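Side-chain contacts in aromatic amino acid beta-eliminating lyase/threonine aldolase (Exiguobacterium sibiricum, PDB 3LWS), which is a pyridoxal-phosphate-dependent protein of the beta-eliminating lyase family, with the aminotransferase-like fold, whose two subunits pack together: residues A[67-72]-A[238-243]; A[36-41]-A[46-51]; A[90-95]-A[131-136]. All coordinates share one frame; numbering follows the deposited sequence.

Interaction 1: residues A[67-72]-A[238-243]; sequences FFPSGT and ISLYPY
The ring of F67 meets L240 and Y243 with its edge. L240 CD1 lies in the plane of the ring, 3.9 Å from F67 CD2. Farther round the rim, F67 CZ rests against Y243 CB at 3.9 Å. Both methyl and methylene partners therefore touch the ring at its rim, one after the other. P69 adds a looser contact: its CD is 4.3 Å from L240 CD1. The CD1 methyl of L240 thus touches both F67 and P69. The two F67 pairs differ in direction: F67 and L240 cross obliquely, F67 and Y243 at about a right angle.

F67 CG stands anti to the backbone N (chi1 -169°), which carries the ring out to L240 and Y243. Of its side chain, Y243 turns the CB to the ring. Its phenol runs on to the dimer interface, where Y243 OH bonds S239 O of the second subunit and the ring meets Y243 of that subunit. The backbone of F67 is held as well: its N bonds E53 and its O bonds K230. Its ring also meets that of F52, with planes near perpendicular.

All four touching residues are buried. Beyond P69, G71 N and T72 OG1 bond phosphate oxygens of the modified residue LLP at position 206. The contact joins the end of strand 64-68, outermost in the sheet of this chain, to the start of helix 241-254, where L240 is the N-cap residue. Helix 71-86 follows just after P69.

Interaction 2: residues A[36-41]-A[46-51]; sequences DEMASD and GAIIEP
The flat groups where A39 meets A47 and I48, and D41 meets A47 and I49, are peptide carbonyls; no aromatic ring of the two segments takes part. A39 O is covered by A47 CB at 3.3 Å and by I48 CD1 at 3.5 Å. It is buried by these carbons and has no hydrogen-bonding partner in the model. A47 O lies 3.1 Å from D41 CA, but it forms no hydrogen bond with D41 N. S40 OG bonds D41 O in the carbonyl plane, on a lone pair.

M38, a selenomethionine, has CG anti to the backbone N (chi1 -155°) and lays its SE 3.9 Å from I48 CD1, the two side chains meeting at a slant. A39 CB and A47 CB are 4.3 Å apart. I49 CG2 packs on D41 CB at 3.8 Å. One water bridges the segments: it donates to S40 O at 2.7 Å and accepts from A47 N at 2.9 Å. Within segment 46-51, G46 N bonds E50 OE2 on its anti lone pair. M38 packs on V24 and S40 on R22 of the second subunit.

The D41 carboxylate makes its bonds outside the two segments. Its CG stands between the backbone N and the carbonyl carbon (chi1 58°). OD2 bonds L240 N, and OD1 makes a weak bond to Y241 N, so the group holds the start of helix 241-254. I48, the N-cap residue of helix 49-60, touches Y241 and I244 of helix 241-254, and I49 also touches I244.

Interaction 3: residues A[90-95]-A[131-136]; sequences TVAYHP and KALPDI
I136 lies across T90 at about a right angle and sends its longer branch on to A92. T90 CG2 is 3.9 Å from I136 CG2. I136 CB also lies 3.5 Å from T90 O, so the isoleucine packs on strand backbone as well. Its CG1 sits between the backbone N and the carbonyl carbon (chi1 62°). This turn carries CD1 to A92 CB, 3.6 Å away.

A92 CB points at segment 131-136 and takes a second partner. L133 approaches with both branch ends, CD1 at 3.8 Å and CD2 at 4.1 Å from A92 CB. The small methyl is thus shared by two larger side chains, while V91 and Y93 start out on the other side of the strand. A92 also touches V118, and I136 touches I170.

The segments are close at T90 and I136. N88 ties them there: its OD1 bonds T90 N and its ND2 bonds D135 O. Just past I136, strand 138-142 runs parallel to strand 90-93, with T90 bonded to A137 and A92 to C138 and L140.

No hydrogen bond or charge pair joins the two segments themselves. Their hold on each other is van der Waals contact between methyl groups, and between T90 O and the I136 CB. Hydrogen bonding is left to others: backbone bonds of T90 and A92 go to A137 and strand 138-142, N88 takes T90 N and D135 O, and R168 bonds L133 O.

Overall arrangement
Interactions 1 and 3 are buried and apolar, while interaction 2 is only partly buried and uses a water. Interactions 1 and 2 touch directly. Besides the D41 bond to L240, S40 OG and S239 OG form a probable hydrogen bond, and Y241 CB packs on I48 CD1. Both help build the region around the start of helix 241-254, and both reach the second subunit. Interaction 3 stands apart, its centre about 30 Å from that of interaction 1, and touches no other chain. It shares the seven-stranded sheet with interaction 1, which uses strand 64-68, outermost in the sheet of this chain, whereas interaction 3 uses the inner strand 90-93.

Interaction 1: residues A[67-72]-A[238-243]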
loop_
_atom_site.group_PDB
_atom_site.type_symbol
_atom_site.label_atom_id
_atom_site.label_comp_id
_atom_site.label_asym_id
_atom_site.label_seq_id
_atom_site.Cartn_x
_atom_site.Cartn_y
_atom_site.Cartn_z
ATOM N N PHE A 67 -1.861 0.504 11.576
ATOM C CA PHE A 67 -1.331 1.294 10.486
ATOM C C PHE A 67 -1.829 0.725 9.161
ATOM O O PHE A 67 -1.604 -0.433 8.875
ATOM C CB PHE A 67 0.211 1.300 10.467
ATOM C CG PHE A 67 0.787 2.328 9.510
ATOM C CD1 PHE A 67 0.981 3.637 9.923
ATOM C CD2 PHE A 67 1.102 1.992 8.219
ATOM C CE1 PHE A 67 1.473 4.605 9.038
ATOM C CE2 PHE A 67 1.615 2.936 7.341
ATOM C CZ PHE A 67 1.810 4.236 7.752
ATOM N N PHE A 68 -2.468 1.558 8.347
ATOM C CA PHE A 68 -2.915 1.155 7.012
ATOM C C PHE A 68 -2.183 1.965 5.923
ATOM O O PHE A 68 -1.813 3.108 6.154
ATOM C CB PHE A 68 -4.414 1.407 6.872
ATOM C CG PHE A 68 -5.276 0.301 7.404
ATOM C CD1 PHE A 68 -5.573 0.219 8.757
ATOM C CD2 PHE A 68 -5.860 -0.611 6.544
ATOM C CE1 PHE A 68 -6.429 -0.838 9.251
ATOM C CE2 PHE A 68 -6.728 -1.631 7.030
ATOM C CZ PHE A 68 -6.994 -1.742 8.384
ATOM N N PRO A 69 -1.976 1.375 4.733
ATOM C CA PRO A 69 -1.449 2.121 3.574
ATOM C C PRO A 69 -2.307 3.292 3.114
ATOM O O PRO A 69 -1.764 4.304 2.615
ATOM C CB PRO A 69 -1.398 1.068 2.465
ATOM C CG PRO A 69 -2.133 -0.080 2.960
ATOM C CD PRO A 69 -2.099 -0.057 4.431
ATOM N N SER A 70 -3.625 3.170 3.294
ATOM C CA SER A 70 -4.553 4.244 2.926
ATOM C C SER A 70 -5.756 4.386 3.851
ATOM O O SER A 70 -6.215 3.437 4.479
ATOM C CB SER A 70 -5.039 4.005 1.501
ATOM O OG SER A 70 -5.822 2.820 1.407
ATOM N N GLY A 71 -6.262 5.606 3.916
ATOM C CA GLY A 71 -7.537 5.860 4.534
ATOM C C GLY A 71 -8.696 5.230 3.771
ATOM O O GLY A 71 -9.744 4.921 4.357
ATOM N N THR A 72 -8.534 5.074 2.462
ATOM C CA THR A 72 -9.578 4.460 1.653
ATOM C C THR A 72 -9.844 3.058 2.159
ATOM O O THR A 72 -10.990 2.722 2.475
ATOM C CB THR A 72 -9.236 4.511 0.143
ATOM O OG1 THR A 72 -9.397 5.868 -0.287
ATOM C CG2 THR A 72 -10.168 3.582 -0.686
ATOM N N ILE A 238 4.790 -6.710 3.508
ATOM C CA ILE A 238 5.942 -7.146 4.316
ATOM C C ILE A 238 6.603 -5.973 5.038
ATOM O O ILE A 238 6.974 -6.120 6.215
ATOM C CB ILE A 238 7.010 -7.892 3.470
ATOM C CG1 ILE A 238 8.149 -8.381 4.382
ATOM C CG2 ILE A 238 7.472 -7.017 2.262
ATOM C CD1 ILE A 238 8.835 -9.632 3.899
ATOM N N SER A 239 6.737 -4.829 4.334
ATOM C CA SER A 239 7.460 -3.647 4.845
ATOM C C SER A 239 6.670 -2.343 4.550
ATOM O O SER A 239 6.562 -1.925 3.413
ATOM C CB SER A 239 8.861 -3.533 4.209
ATOM O OG SER A 239 9.745 -4.563 4.588
ATOM N N LEU A 240 6.074 -1.765 5.585
ATOM C CA LEU A 240 5.419 -0.478 5.519
ATOM C C LEU A 240 6.223 0.626 6.220
ATOM O O LEU A 240 5.702 1.742 6.367
ATOM C CB LEU A 240 4.016 -0.562 6.128
ATOM C CG LEU A 240 2.902 -1.212 5.329
ATOM C CD1 LEU A 240 1.630 -1.261 6.173
ATOM C CD2 LEU A 240 2.611 -0.491 4.033
ATOM N N TYR A 241 7.466 0.336 6.652
ATOM C CA TYR A 241 8.288 1.371 7.297
ATOM C C TYR A 241 8.492 2.628 6.429
ATOM O O TYR A 241 8.453 3.724 6.969
ATOM C CB TYR A 241 9.661 0.845 7.808
ATOM C CG TYR A 241 10.669 0.417 6.754
ATOM C CD1 TYR A 241 11.574 1.331 6.186
ATOM C CD2 TYR A 241 10.754 -0.900 6.348
ATOM C CE1 TYR A 241 12.484 0.940 5.202
ATOM C CE2 TYR A 241 11.694 -1.307 5.403
ATOM C CZ TYR A 241 12.548 -0.383 4.843
ATOM O OH TYR A 241 13.466 -0.811 3.944
ATOM N N PRO A 242 8.660 2.480 5.090
ATOM C CA PRO A 242 8.905 3.704 4.338
ATOM C C PRO A 242 7.826 4.779 4.562
ATOM O O PRO A 242 8.146 5.988 4.547
ATOM C CB PRO A 242 8.957 3.222 2.877
ATOM C CG PRO A 242 9.337 1.813 2.955
ATOM C CD PRO A 242 8.580 1.317 4.184
ATOM N N TYR A 243 6.585 4.341 4.810
ATOM C CA TYR A 243 5.541 5.262 5.186
ATOM C C TYR A 243 5.447 5.506 6.667
ATOM O O TYR A 243 5.026 6.579 7.029
ATOM C CB TYR A 243 4.177 4.816 4.702
ATOM C CG TYR A 243 4.107 4.676 3.219
ATOM C CD1 TYR A 243 4.246 5.776 2.380
ATOM C CD2 TYR A 243 3.871 3.447 2.641
ATOM C CE1 TYR A 243 4.170 5.637 0.997
ATOM C CE2 TYR A 243 3.777 3.309 1.267
ATOM C CZ TYR A 243 3.941 4.396 0.451
ATOM O OH TYR A 243 3.837 4.246 -0.930
#

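Interaction 2: residues A[36-41]-A[46-51]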
loop_
_atom_site.group_PDB
_atom_site.type_symbol
_atom_site.label_atom_id
_atom_site.label_comp_id
_atom_site.label_asym_id
_atom_site.label_seq_id
_atom_site.Cartn_x
_atom_site.Cartn_y
_atom_site.Cartn_z
ATOM N N ASP A 36 21.008 2.777 9.057
ATOM C CA ASP A 36 20.789 1.756 8.019
ATOM C C ASP A 36 20.445 0.404 8.656
ATOM O O ASP A 36 19.744 -0.402 8.061
ATOM C CB ASP A 36 22.000 1.520 7.138
ATOM C CG ASP A 36 22.306 2.649 6.177
ATOM O OD1 ASP A 36 21.415 3.417 5.740
ATOM O OD2 ASP A 36 23.503 2.730 5.829
ATOM N N GLU A 37 20.913 0.168 9.879
ATOM C CA GLU A 37 20.725 -1.122 10.522
ATOM C C GLU A 37 19.360 -1.267 11.209
ATOM O O GLU A 37 19.039 -2.331 11.667
ATOM C CB GLU A 37 21.879 -1.404 11.514
ATOM C CG GLU A 37 23.299 -1.316 10.892
ATOM C CD GLU A 37 23.764 0.118 10.564
ATOM O OE1 GLU A 37 23.338 1.095 11.233
ATOM O OE2 GLU A 37 24.562 0.268 9.619
HETATM N N MSE A 38 18.530 -0.236 11.262
HETATM C CA MSE A 38 17.192 -0.414 11.861
HETATM C C MSE A 38 16.396 -1.520 11.144
HETATM O O MSE A 38 16.264 -1.479 9.914
HETATM C CB MSE A 38 16.404 0.895 11.834
HETATM C CG MSE A 38 15.316 0.964 12.924
HETATM SE SE MSE A 38 14.167 2.528 12.730
HETATM C CE MSE A 38 13.842 2.957 14.627
ATOM N N ALA A 39 15.881 -2.512 11.907
ATOM C CA ALA A 39 15.119 -3.611 11.314
ATOM C C ALA A 39 13.740 -3.142 10.835
ATOM O O ALA A 39 13.057 -2.315 11.461
ATOM C CB ALA A 39 14.979 -4.847 12.291
ATOM N N SER A 40 13.330 -3.709 9.723
ATOM C CA SER A 40 12.047 -3.424 9.144
ATOM C C SER A 40 10.987 -4.071 9.960
ATOM O O SER A 40 11.239 -5.045 10.643
ATOM C CB SER A 40 11.963 -3.987 7.736
ATOM O OG SER A 40 10.607 -4.055 7.291
ATOM N N ASP A 41 9.777 -3.538 9.823
ATOM C CA ASP A 41 8.568 -4.223 10.237
ATOM C C ASP A 41 8.420 -5.511 9.430
ATOM O O ASP A 41 9.117 -5.716 8.423
ATOM C CB ASP A 41 7.339 -3.308 10.064
ATOM C CG ASP A 41 7.158 -2.814 8.617
ATOM O OD1 ASP A 41 8.152 -2.343 7.994
ATOM O OD2 ASP A 41 6.026 -2.920 8.080
ATOM N N GLY A 46 6.302 -6.524 14.553
ATOM C CA GLY A 46 7.726 -6.375 14.698
ATOM C C GLY A 46 8.119 -4.931 14.881
ATOM O O GLY A 46 7.334 -4.097 15.388
ATOM N N ALA A 47 9.344 -4.645 14.435
ATOM C CA ALA A 47 9.964 -3.348 14.626
ATOM C C ALA A 47 9.202 -2.257 13.883
ATOM O O ALA A 47 8.622 -2.529 12.851
ATOM C CB ALA A 47 11.377 -3.383 14.131
ATOM N N ILE A 48 9.244 -1.043 14.442
ATOM C CA ILE A 48 8.764 0.196 13.837
ATOM C C ILE A 48 7.251 0.286 13.940
ATOM O O ILE A 48 6.720 1.201 14.586
ATOM C CB ILE A 48 9.280 0.410 12.341
ATOM C CG1 ILE A 48 10.809 0.471 12.254
ATOM C CG2 ILE A 48 8.756 1.691 11.779
ATOM C CD1 ILE A 48 11.336 0.607 10.787
ATOM N N ILE A 49 6.559 -0.656 13.317
ATOM C CA ILE A 49 5.101 -0.647 13.270
ATOM C C ILE A 49 4.447 -0.778 14.666
ATOM O O ILE A 49 3.527 -0.019 14.966
ATOM C CB ILE A 49 4.553 -1.730 12.293
ATOM C CG1 ILE A 49 3.063 -1.473 11.997
ATOM C CG2 ILE A 49 4.811 -3.132 12.845
ATOM C CD1 ILE A 49 2.496 -2.162 10.704
ATOM N N GLU A 50 4.924 -1.688 15.521
ATOM C CA GLU A 50 4.293 -1.840 16.851
ATOM C C GLU A 50 4.413 -0.623 17.727
ATOM O O GLU A 50 3.418 -0.199 18.260
ATOM C CB GLU A 50 4.714 -3.105 17.615
ATOM C CG GLU A 50 4.245 -4.330 16.936
ATOM C CD GLU A 50 4.395 -5.613 17.738
ATOM O OE1 GLU A 50 3.886 -5.650 18.875
ATOM O OE2 GLU A 50 4.951 -6.595 17.183
ATOM N N PRO A 51 5.610 -0.037 17.855
ATOM C CA PRO A 51 5.712 1.203 18.621
ATOM C C PRO A 51 4.896 2.381 18.026
ATOM O O PRO A 51 4.306 3.174 18.782
ATOM C CB PRO A 51 7.216 1.515 18.570
ATOM C CG PRO A 51 7.867 0.256 18.385
ATOM C CD PRO A 51 6.945 -0.590 17.559
HETATM O O HOH W 1 10.428 -6.656 12.699
#

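Interaction 3: residues A[90-95]-A[131-136]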
loop_
_atom_site.group_PDB
_atom_site.type_symbol
_atom_site.label_atom_id
_atom_site.label_comp_id
_atom_site.label_asym_id
_atom_site.label_seq_id
_atom_site.Cartn_x
_atom_site.Cartn_y
_atom_site.Cartn_z
ATOM N N THR A 90 -26.364 -1.155 6.613
ATOM C CA THR A 90 -26.558 0.228 6.178
ATOM C C THR A 90 -25.701 1.162 7.027
ATOM O O THR A 90 -25.663 1.039 8.244
ATOM C CB THR A 90 -28.046 0.654 6.238
ATOM O OG1 THR A 90 -28.804 -0.164 5.336
ATOM C CG2 THR A 90 -28.214 2.135 5.850
ATOM N N VAL A 91 -25.015 2.092 6.367
ATOM C CA VAL A 91 -24.213 3.113 7.042
ATOM C C VAL A 91 -24.707 4.485 6.568
ATOM O O VAL A 91 -25.323 4.597 5.506
ATOM C CB VAL A 91 -22.704 2.913 6.775
ATOM C CG1 VAL A 91 -22.250 1.502 7.220
ATOM C CG2 VAL A 91 -22.373 3.170 5.319
ATOM N N ALA A 92 -24.494 5.509 7.369
ATOM C CA ALA A 92 -24.863 6.839 6.985
ATOM C C ALA A 92 -23.693 7.838 7.115
ATOM O O ALA A 92 -22.819 7.745 8.010
ATOM C CB ALA A 92 -26.098 7.303 7.777
ATOM N N TYR A 93 -23.687 8.795 6.204
ATOM C CA TYR A 93 -22.700 9.858 6.188
ATOM C C TYR A 93 -23.137 11.001 5.262
ATOM O O TYR A 93 -24.202 10.930 4.637
ATOM C CB TYR A 93 -21.303 9.319 5.797
ATOM C CG TYR A 93 -21.199 8.419 4.572
ATOM C CD1 TYR A 93 -21.732 8.794 3.365
ATOM C CD2 TYR A 93 -20.494 7.221 4.627
ATOM C CE1 TYR A 93 -21.620 7.980 2.223
ATOM C CE2 TYR A 93 -20.338 6.423 3.468
ATOM C CZ TYR A 93 -20.932 6.831 2.281
ATOM O OH TYR A 93 -20.832 6.097 1.143
ATOM N N HIS A 94 -22.343 12.071 5.236
ATOM C CA HIS A 94 -22.575 13.232 4.343
ATOM C C HIS A 94 -22.562 12.799 2.849
ATOM O O HIS A 94 -21.784 11.924 2.485
ATOM C CB HIS A 94 -21.478 14.294 4.614
ATOM C CG HIS A 94 -21.751 15.634 3.996
ATOM N ND1 HIS A 94 -21.381 15.961 2.702
ATOM C CD2 HIS A 94 -22.389 16.720 4.494
ATOM C CE1 HIS A 94 -21.791 17.190 2.436
ATOM N NE2 HIS A 94 -22.391 17.677 3.509
ATOM N N PRO A 95 -23.384 13.444 1.972
ATOM C CA PRO A 95 -23.372 13.043 0.536
ATOM C C PRO A 95 -22.010 13.174 -0.184
ATOM O O PRO A 95 -21.767 12.489 -1.160
ATOM C CB PRO A 95 -24.400 13.972 -0.121
ATOM C CG PRO A 95 -25.157 14.651 0.988
ATOM C CD PRO A 95 -24.438 14.433 2.280
ATOM N N LYS A 131 -31.045 12.410 14.212
ATOM C CA LYS A 131 -32.117 11.811 15.023
ATOM C C LYS A 131 -33.203 11.148 14.169
ATOM O O LYS A 131 -33.895 10.271 14.660
ATOM C CB LYS A 131 -32.762 12.842 15.951
ATOM C CG LYS A 131 -31.872 13.347 17.088
ATOM C CD LYS A 131 -32.457 14.581 17.767
ATOM C CE LYS A 131 -31.711 14.933 19.035
ATOM N NZ LYS A 131 -32.092 16.264 19.598
ATOM N N ALA A 132 -33.373 11.581 12.916
ATOM C CA ALA A 132 -34.353 10.971 12.014
ATOM C C ALA A 132 -33.838 9.702 11.353
ATOM O O ALA A 132 -34.606 9.015 10.697
ATOM C CB ALA A 132 -34.839 12.001 10.937
ATOM N N LEU A 133 -32.549 9.384 11.505
ATOM C CA LEU A 133 -32.016 8.133 10.929
ATOM C C LEU A 133 -32.696 6.922 11.544
ATOM O O LEU A 133 -32.992 6.957 12.720
ATOM C CB LEU A 133 -30.502 7.999 11.104
ATOM C CG LEU A 133 -29.620 8.958 10.261
ATOM C CD1 LEU A 133 -28.156 8.762 10.626
ATOM C CD2 LEU A 133 -29.832 8.786 8.749
ATOM N N PRO A 134 -32.942 5.866 10.732
ATOM C CA PRO A 134 -33.407 4.572 11.195
ATOM C C PRO A 134 -32.230 3.769 11.775
ATOM O O PRO A 134 -31.109 4.298 11.894
ATOM C CB PRO A 134 -33.920 3.925 9.914
ATOM C CG PRO A 134 -32.979 4.395 8.876
ATOM C CD PRO A 134 -32.724 5.843 9.264
ATOM N N ASP A 135 -32.518 2.535 12.189
ATOM C CA ASP A 135 -31.511 1.610 12.726
ATOM C C ASP A 135 -30.461 1.382 11.637
ATOM O O ASP A 135 -30.763 0.869 10.549
ATOM C CB ASP A 135 -32.131 0.264 13.164
ATOM C CG ASP A 135 -32.754 0.299 14.577
ATOM O OD1 ASP A 135 -32.462 1.214 15.385
ATOM O OD2 ASP A 135 -33.519 -0.636 14.906
ATOM N N ILE A 136 -29.247 1.830 11.915
ATOM C CA ILE A 136 -28.090 1.635 11.011
ATOM C C ILE A 136 -26.915 1.093 11.821
ATOM O O ILE A 136 -26.930 1.172 13.035
ATOM C CB ILE A 136 -27.705 2.971 10.282
ATOM C CG1 ILE A 136 -27.293 4.046 11.285
ATOM C CG2 ILE A 136 -28.868 3.474 9.454
ATOM C CD1 ILE A 136 -26.645 5.281 10.679
#